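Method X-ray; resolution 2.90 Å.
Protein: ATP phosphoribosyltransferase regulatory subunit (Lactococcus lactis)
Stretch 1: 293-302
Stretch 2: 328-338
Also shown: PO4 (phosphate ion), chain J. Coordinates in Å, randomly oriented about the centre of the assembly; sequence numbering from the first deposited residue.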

ATOM      1  N   TYR B 293     -14.472 -35.816  -4.799  1.00 60.84           N
ATOM      2  CA  TYR B 293     -13.129 -35.986  -5.338  1.00 61.90           C
ATOM      3  C   TYR B 293     -13.111 -36.680  -6.694  1.00 62.78           C
ATOM      4  O   TYR B 293     -14.076 -37.334  -7.078  1.00 63.43           O
ATOM      5  CB  TYR B 293     -12.259 -36.789  -4.370  1.00 62.08           C
ATOM      6  CG  TYR B 293     -11.954 -36.082  -3.074  1.00 62.46           C
ATOM      7  CD1 TYR B 293     -12.937 -35.906  -2.102  1.00 62.76           C
ATOM      8  CD2 TYR B 293     -10.681 -35.572  -2.824  1.00 62.66           C
ATOM      9  CE1 TYR B 293     -12.662 -35.234  -0.911  1.00 63.50           C
ATOM     10  CE2 TYR B 293     -10.392 -34.898  -1.637  1.00 62.94           C
ATOM     11  CZ  TYR B 293     -11.385 -34.728  -0.686  1.00 63.53           C
ATOM     12  OH  TYR B 293     -11.118 -34.025   0.471  1.00 64.15           O
ATOM     13  N   SER B 294     -12.007 -36.511  -7.417  1.00 63.32           N
ATOM     14  CA  SER B 294     -11.808 -37.139  -8.722  1.00 64.14           C
ATOM     15  C   SER B 294     -10.538 -37.941  -8.602  1.00 64.76           C
ATOM     16  O   SER B 294      -9.556 -37.458  -8.039  1.00 65.22           O
ATOM     17  CB  SER B 294     -11.615 -36.100  -9.834  1.00 63.93           C
ATOM     18  OG  SER B 294     -10.899 -36.660 -10.936  1.00 62.95           O
ATOM     19  N   SER B 295     -10.543 -39.159  -9.124  1.00 64.98           N
ATOM     20  CA  SER B 295      -9.348 -39.983  -9.047  1.00 64.93           C
ATOM     21  C   SER B 295      -8.204 -39.277  -9.747  1.00 64.38           C
ATOM     22  O   SER B 295      -7.055 -39.666  -9.598  1.00 64.88           O
ATOM     23  CB  SER B 295      -9.592 -41.340  -9.705  1.00 66.17           C
ATOM     24  OG  SER B 295     -10.148 -41.187 -11.005  1.00 67.48           O
ATOM     25  N   ALA B 296      -8.524 -38.222 -10.491  1.00 64.16           N
ATOM     26  CA  ALA B 296      -7.519 -37.473 -11.242  1.00 63.89           C
ATOM     27  C   ALA B 296      -6.956 -36.212 -10.574  1.00 63.76           C
ATOM     28  O   ALA B 296      -6.266 -35.420 -11.218  1.00 64.12           O
ATOM     29  CB  ALA B 296      -8.075 -37.123 -12.615  1.00 63.75           C
ATOM     30  N   ALA B 297      -7.244 -36.015  -9.295  1.00 63.11           N
ATOM     31  CA  ALA B 297      -6.729 -34.857  -8.579  1.00 62.36           C
ATOM     32  C   ALA B 297      -6.665 -35.172  -7.094  1.00 62.07           C
ATOM     33  O   ALA B 297      -7.418 -36.007  -6.590  1.00 62.18           O
ATOM     34  CB  ALA B 297      -7.605 -33.656  -8.822  1.00 62.62           C
ATOM     35  N   ASN B 298      -5.781 -34.477  -6.392  1.00 61.68           N
ATOM     36  CA  ASN B 298      -5.571 -34.708  -4.972  1.00 60.99           C
ATOM     37  C   ASN B 298      -6.431 -33.791  -4.117  1.00 59.97           C
ATOM     38  O   ASN B 298      -6.575 -33.976  -2.905  1.00 60.70           O
ATOM     39  CB  ASN B 298      -4.098 -34.480  -4.662  1.00 61.24           C
ATOM     40  CG  ASN B 298      -3.197 -34.926  -5.797  1.00 61.48           C
ATOM     41  OD1 ASN B 298      -3.041 -36.122  -6.056  1.00 61.78           O
ATOM     42  ND2 ASN B 298      -2.620 -33.963  -6.499  1.00 60.53           N
ATOM     43  N   GLN B 299      -7.005 -32.796  -4.761  1.00 58.40           N
ATOM     44  CA  GLN B 299      -7.839 -31.860  -4.058  1.00 56.63           C
ATOM     45  C   GLN B 299      -9.293 -32.118  -4.381  1.00 55.89           C
ATOM     46  O   GLN B 299      -9.611 -32.784  -5.371  1.00 55.77           O
ATOM     47  CB  GLN B 299      -7.432 -30.454  -4.470  1.00 57.13           C
ATOM     48  CG  GLN B 299      -6.130 -30.020  -3.858  1.00 56.64           C
ATOM     49  CD  GLN B 299      -6.382 -29.208  -2.597  1.00 56.49           C
ATOM     50  N   PRO B 300     -10.205 -31.630  -3.522  1.00 54.64           N
ATOM     51  CA  PRO B 300     -11.624 -31.849  -3.806  1.00 53.19           C
ATOM     52  C   PRO B 300     -12.074 -31.005  -5.007  1.00 52.42           C
ATOM     53  O   PRO B 300     -11.627 -29.881  -5.180  1.00 52.11           O
ATOM     54  CB  PRO B 300     -12.301 -31.450  -2.492  1.00 52.63           C
ATOM     55  CG  PRO B 300     -11.374 -30.464  -1.911  1.00 52.92           C
ATOM     56  CD  PRO B 300     -10.022 -31.060  -2.176  1.00 53.21           C
ATOM     57  N   ILE B 301     -12.930 -31.558  -5.856  1.00 50.98           N
ATOM     58  CA  ILE B 301     -13.402 -30.803  -7.005  1.00 50.23           C
ATOM     59  C   ILE B 301     -14.582 -29.937  -6.576  1.00 50.03           C
ATOM     60  O   ILE B 301     -14.873 -28.906  -7.177  1.00 50.36           O
ATOM     61  CB  ILE B 301     -13.830 -31.736  -8.172  1.00 49.73           C
ATOM     62  CG1 ILE B 301     -14.835 -32.777  -7.683  1.00 48.73           C
ATOM     63  CG2 ILE B 301     -12.603 -32.393  -8.775  1.00 48.91           C
ATOM     64  CD1 ILE B 301     -15.248 -33.777  -8.734  1.00 47.65           C
ATOM     65  N   LEU B 302     -15.254 -30.361  -5.519  1.00 49.91           N
ATOM     66  CA  LEU B 302     -16.397 -29.628  -5.024  1.00 49.99           C
ATOM     67  C   LEU B 302     -16.546 -29.848  -3.527  1.00 50.52           C
ATOM     68  O   LEU B 302     -16.267 -30.929  -3.007  1.00 49.99           O
ATOM     69  CB  LEU B 302     -17.663 -30.075  -5.766  1.00 48.70           C
ATOM     70  CG  LEU B 302     -19.013 -29.491  -5.338  1.00 48.25           C
ATOM     71  CD1 LEU B 302     -20.019 -29.712  -6.435  1.00 47.93           C
ATOM     72  CD2 LEU B 302     -19.479 -30.139  -4.065  1.00 47.01           C
ATOM     73  N   ASP B 328      -9.954 -25.110 -11.024  1.00 53.11           N
ATOM     74  CA  ASP B 328      -8.551 -25.344 -11.317  1.00 53.98           C
ATOM     75  C   ASP B 328      -8.275 -26.813 -11.118  1.00 54.13           C
ATOM     76  O   ASP B 328      -7.601 -27.453 -11.927  1.00 53.88           O
ATOM     77  CB  ASP B 328      -7.658 -24.511 -10.399  1.00 55.14           C
ATOM     78  CG  ASP B 328      -7.854 -23.014 -10.597  1.00 57.13           C
ATOM     79  OD1 ASP B 328      -7.504 -22.480 -11.689  1.00 57.14           O
ATOM     80  OD2 ASP B 328      -8.374 -22.372  -9.650  1.00 58.19           O
ATOM     81  N   THR B 329      -8.807 -27.345 -10.028  1.00 54.70           N
ATOM     82  CA  THR B 329      -8.635 -28.749  -9.723  1.00 55.39           C
ATOM     83  C   THR B 329      -9.375 -29.594 -10.758  1.00 55.11           C
ATOM     84  O   THR B 329      -8.883 -30.638 -11.178  1.00 54.97           O
ATOM     85  CB  THR B 329      -9.142 -29.059  -8.308  1.00 55.60           C
ATOM     86  OG1 THR B 329      -8.429 -28.244  -7.362  1.00 56.28           O
ATOM     87  CG2 THR B 329      -8.912 -30.536  -7.968  1.00 56.31           C
ATOM     88  N   ILE B 330     -10.539 -29.127 -11.191  1.00 55.02           N
ATOM     89  CA  ILE B 330     -11.306 -29.857 -12.189  1.00 55.79           C
ATOM     90  C   ILE B 330     -10.588 -29.894 -13.553  1.00 56.35           C
ATOM     91  O   ILE B 330     -10.469 -30.946 -14.174  1.00 55.88           O
ATOM     92  CB  ILE B 330     -12.735 -29.249 -12.324  1.00 55.57           C
ATOM     93  CG1 ILE B 330     -13.455 -29.338 -10.971  1.00 55.18           C
ATOM     94  CG2 ILE B 330     -13.539 -29.991 -13.399  1.00 55.23           C
ATOM     95  CD1 ILE B 330     -14.805 -28.666 -10.910  1.00 54.65           C
ATOM     96  N   LEU B 331     -10.080 -28.761 -14.012  1.00 57.52           N
ATOM     97  CA  LEU B 331      -9.392 -28.737 -15.297  1.00 58.95           C
ATOM     98  C   LEU B 331      -8.097 -29.537 -15.226  1.00 60.05           C
ATOM     99  O   LEU B 331      -7.710 -30.215 -16.172  1.00 59.88           O
ATOM    100  CB  LEU B 331      -9.094 -27.295 -15.709  1.00 58.60           C
ATOM    101  CG  LEU B 331     -10.279 -26.335 -15.864  1.00 58.68           C
ATOM    102  CD1 LEU B 331      -9.751 -24.962 -16.198  1.00 58.20           C
ATOM    103  CD2 LEU B 331     -11.226 -26.820 -16.943  1.00 57.84           C
ATOM    104  N   LYS B 332      -7.421 -29.448 -14.094  1.00 62.19           N
ATOM    105  CA  LYS B 332      -6.182 -30.179 -13.910  1.00 64.33           C
ATOM    106  C   LYS B 332      -6.475 -31.675 -13.944  1.00 65.63           C
ATOM    107  O   LYS B 332      -5.648 -32.461 -14.399  1.00 65.72           O
ATOM    108  CB  LYS B 332      -5.565 -29.802 -12.571  1.00 64.54           C
ATOM    109  CG  LYS B 332      -4.220 -30.448 -12.277  1.00 66.22           C
ATOM    110  CD  LYS B 332      -3.664 -29.910 -10.956  1.00 67.85           C
ATOM    111  CE  LYS B 332      -3.514 -28.379 -11.024  1.00 68.84           C
ATOM    112  NZ  LYS B 332      -3.826 -27.702  -9.727  1.00 68.48           N
ATOM    113  N   ALA B 333      -7.658 -32.057 -13.460  1.00 67.24           N
ATOM    114  CA  ALA B 333      -8.075 -33.458 -13.428  1.00 68.40           C
ATOM    115  C   ALA B 333      -8.541 -33.922 -14.798  1.00 69.83           C
ATOM    116  O   ALA B 333      -8.327 -35.072 -15.170  1.00 70.08           O
ATOM    117  CB  ALA B 333      -9.186 -33.661 -12.409  1.00 67.21           C
ATOM    118  N   LEU B 334      -9.178 -33.028 -15.546  1.00 71.29           N
ATOM    119  CA  LEU B 334      -9.646 -33.375 -16.878  1.00 72.80           C
ATOM    120  C   LEU B 334      -8.456 -33.639 -17.775  1.00 74.64           C
ATOM    121  O   LEU B 334      -8.549 -34.400 -18.727  1.00 74.62           O
ATOM    122  CB  LEU B 334     -10.480 -32.248 -17.472  1.00 72.26           C
ATOM    123  CG  LEU B 334     -11.868 -32.051 -16.879  1.00 72.01           C
ATOM    124  CD1 LEU B 334     -12.372 -30.693 -17.270  1.00 71.87           C
ATOM    125  CD2 LEU B 334     -12.812 -33.130 -17.356  1.00 71.44           C
ATOM    126  N   GLU B 335      -7.332 -33.003 -17.484  1.00 76.82           N
ATOM    127  CA  GLU B 335      -6.155 -33.222 -18.296  1.00 79.44           C
ATOM    128  C   GLU B 335      -5.485 -34.539 -17.965  1.00 81.53           C
ATOM    129  O   GLU B 335      -5.229 -35.347 -18.857  1.00 81.99           O
ATOM    130  CB  GLU B 335      -5.175 -32.080 -18.124  1.00 79.92           C
ATOM    131  CG  GLU B 335      -5.545 -30.882 -18.957  1.00 80.83           C
ATOM    132  CD  GLU B 335      -4.577 -29.748 -18.767  1.00 81.64           C
ATOM    133  OE1 GLU B 335      -3.350 -30.004 -18.810  1.00 82.49           O
ATOM    134  OE2 GLU B 335      -5.046 -28.603 -18.582  1.00 82.34           O
ATOM    135  N   ARG B 336      -5.195 -34.764 -16.686  1.00 83.44           N
ATOM    136  CA  ARG B 336      -4.567 -36.015 -16.282  1.00 85.10           C
ATOM    137  C   ARG B 336      -5.421 -37.159 -16.815  1.00 85.78           C
ATOM    138  O   ARG B 336      -4.908 -38.106 -17.422  1.00 86.19           O
ATOM    139  CB  ARG B 336      -4.471 -36.108 -14.757  1.00 86.04           C
ATOM    140  CG  ARG B 336      -3.485 -35.129 -14.133  1.00 88.10           C
ATOM    141  CD  ARG B 336      -3.275 -35.440 -12.656  1.00 91.01           C
ATOM    142  NE  ARG B 336      -2.709 -36.777 -12.457  1.00 92.66           N
ATOM    143  CZ  ARG B 336      -2.585 -37.385 -11.275  1.00 93.24           C
ATOM    144  NH1 ARG B 336      -2.989 -36.784 -10.159  1.00 92.70           N
ATOM    145  NH2 ARG B 336      -2.052 -38.598 -11.210  1.00 92.78           N
ATOM    146  N   GLN B 337      -6.729 -37.043 -16.605  1.00 86.08           N
ATOM    147  CA  GLN B 337      -7.690 -38.051 -17.039  1.00 86.70           C
ATOM    148  C   GLN B 337      -7.539 -38.411 -18.520  1.00 87.37           C
ATOM    149  O   GLN B 337      -7.608 -39.585 -18.901  1.00 87.60           O
ATOM    150  CB  GLN B 337      -9.106 -37.536 -16.777  1.00 86.15           C
ATOM    151  CG  GLN B 337     -10.202 -38.578 -16.870  1.00 85.35           C
ATOM    152  CD  GLN B 337     -11.587 -37.985 -16.643  1.00 84.91           C
ATOM    153  OE1 GLN B 337     -12.098 -37.236 -17.470  1.00 84.69           O
ATOM    154  NE2 GLN B 337     -12.191 -38.311 -15.508  1.00 84.93           N
ATOM    155  N   GLU B 338      -7.321 -37.387 -19.339  1.00 87.69           N
ATOM    156  CA  GLU B 338      -7.184 -37.524 -20.788  1.00 87.54           C
ATOM    157  C   GLU B 338      -6.025 -38.428 -21.228  1.00 87.58           C
ATOM    158  O   GLU B 338      -6.127 -39.136 -22.236  1.00 88.01           O
ATOM    159  CB  GLU B 338      -7.018 -36.128 -21.395  1.00 87.75           C
ATOM    160  CG  GLU B 338      -7.352 -36.004 -22.857  1.00 87.97           C
ATOM    161  CD  GLU B 338      -7.193 -34.574 -23.365  1.00 88.36           C
ATOM    162  OE1 GLU B 338      -7.896 -33.672 -22.854  1.00 88.67           O
ATOM    163  OE2 GLU B 338      -6.358 -34.347 -24.271  1.00 88.86           O
TER
HETATM  164  P   PO4 J 329     -11.807 -35.335   3.672  1.00127.80           P
HETATM  165  O1  PO4 J 329     -12.857 -35.952   3.174  1.00104.12           O
HETATM  166  O2  PO4 J 329     -11.181 -34.196   3.202  1.00103.08           O
HETATM  167  O3  PO4 J 329     -12.602 -34.553   5.132  1.00104.26           O
HETATM  168  O4  PO4 J 329     -10.890 -36.167   4.572  1.00103.27           O

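A loop can pack closely against a helix with no hydrogen bond found between the modelled atoms, the end of Gln-299 being absent from the model, where small side chains meet at the closest approach of the backbones; this regulatory subunit of ATP phosphoribosyltransferase offers a compact example. Residues 328-338 are helical throughout, the helix having begun earlier in the chain. The other stretch ends a strand at Ser-294 and enters a type I turn from Ser-294 to Ala-297, closed by the bond from Ala-297 N to Ser-294 O at 3.0 Å. The turn brings the chain down on the helix: the CA atoms of Ala-296 and Ala-333 lie 4.6 Å apart, whereas those of Ile-301 and Ile-330 are separated by 5.7 Å. Such proximity permits a CA-H...O contact, with Ala-333 CA 3.5 Å from Ala-296 O.

Two alanines meet at this approach. Both direct their CA-to-CB bonds toward the opposing stretch, and Ala-296 CB meets Ala-333 CB at 3.6 Å. Ala-296 CB also lies 3.3 Å from Ala-333 O, a carbonyl already engaged within the helix by Gln-337 N at 2.9 Å. Ala-297 extends the apolar patch, its CB standing 3.9 Å from Ala-333 CB and 3.5 Å from Thr-329 CG2. One helical turn before Ala-333, Thr-329 also points toward the loop, and its CG2 comes within 3.5 Å of Gln-299 O. Farther along, Ile-301 CB packs against Ile-330 CG1 at 3.7 Å.

Arg-336 borders this patch through its aliphatic portion, with CD 3.3 Å from Ala-296 O. Its guanidinium presents an edge to Asn-298 OD1, but NH1 remains 4.2 Å from that oxygen, too far for a hydrogen bond. Across the modelled atoms, close packing therefore dominates the contact, which buries 470 Å² summed over both sides.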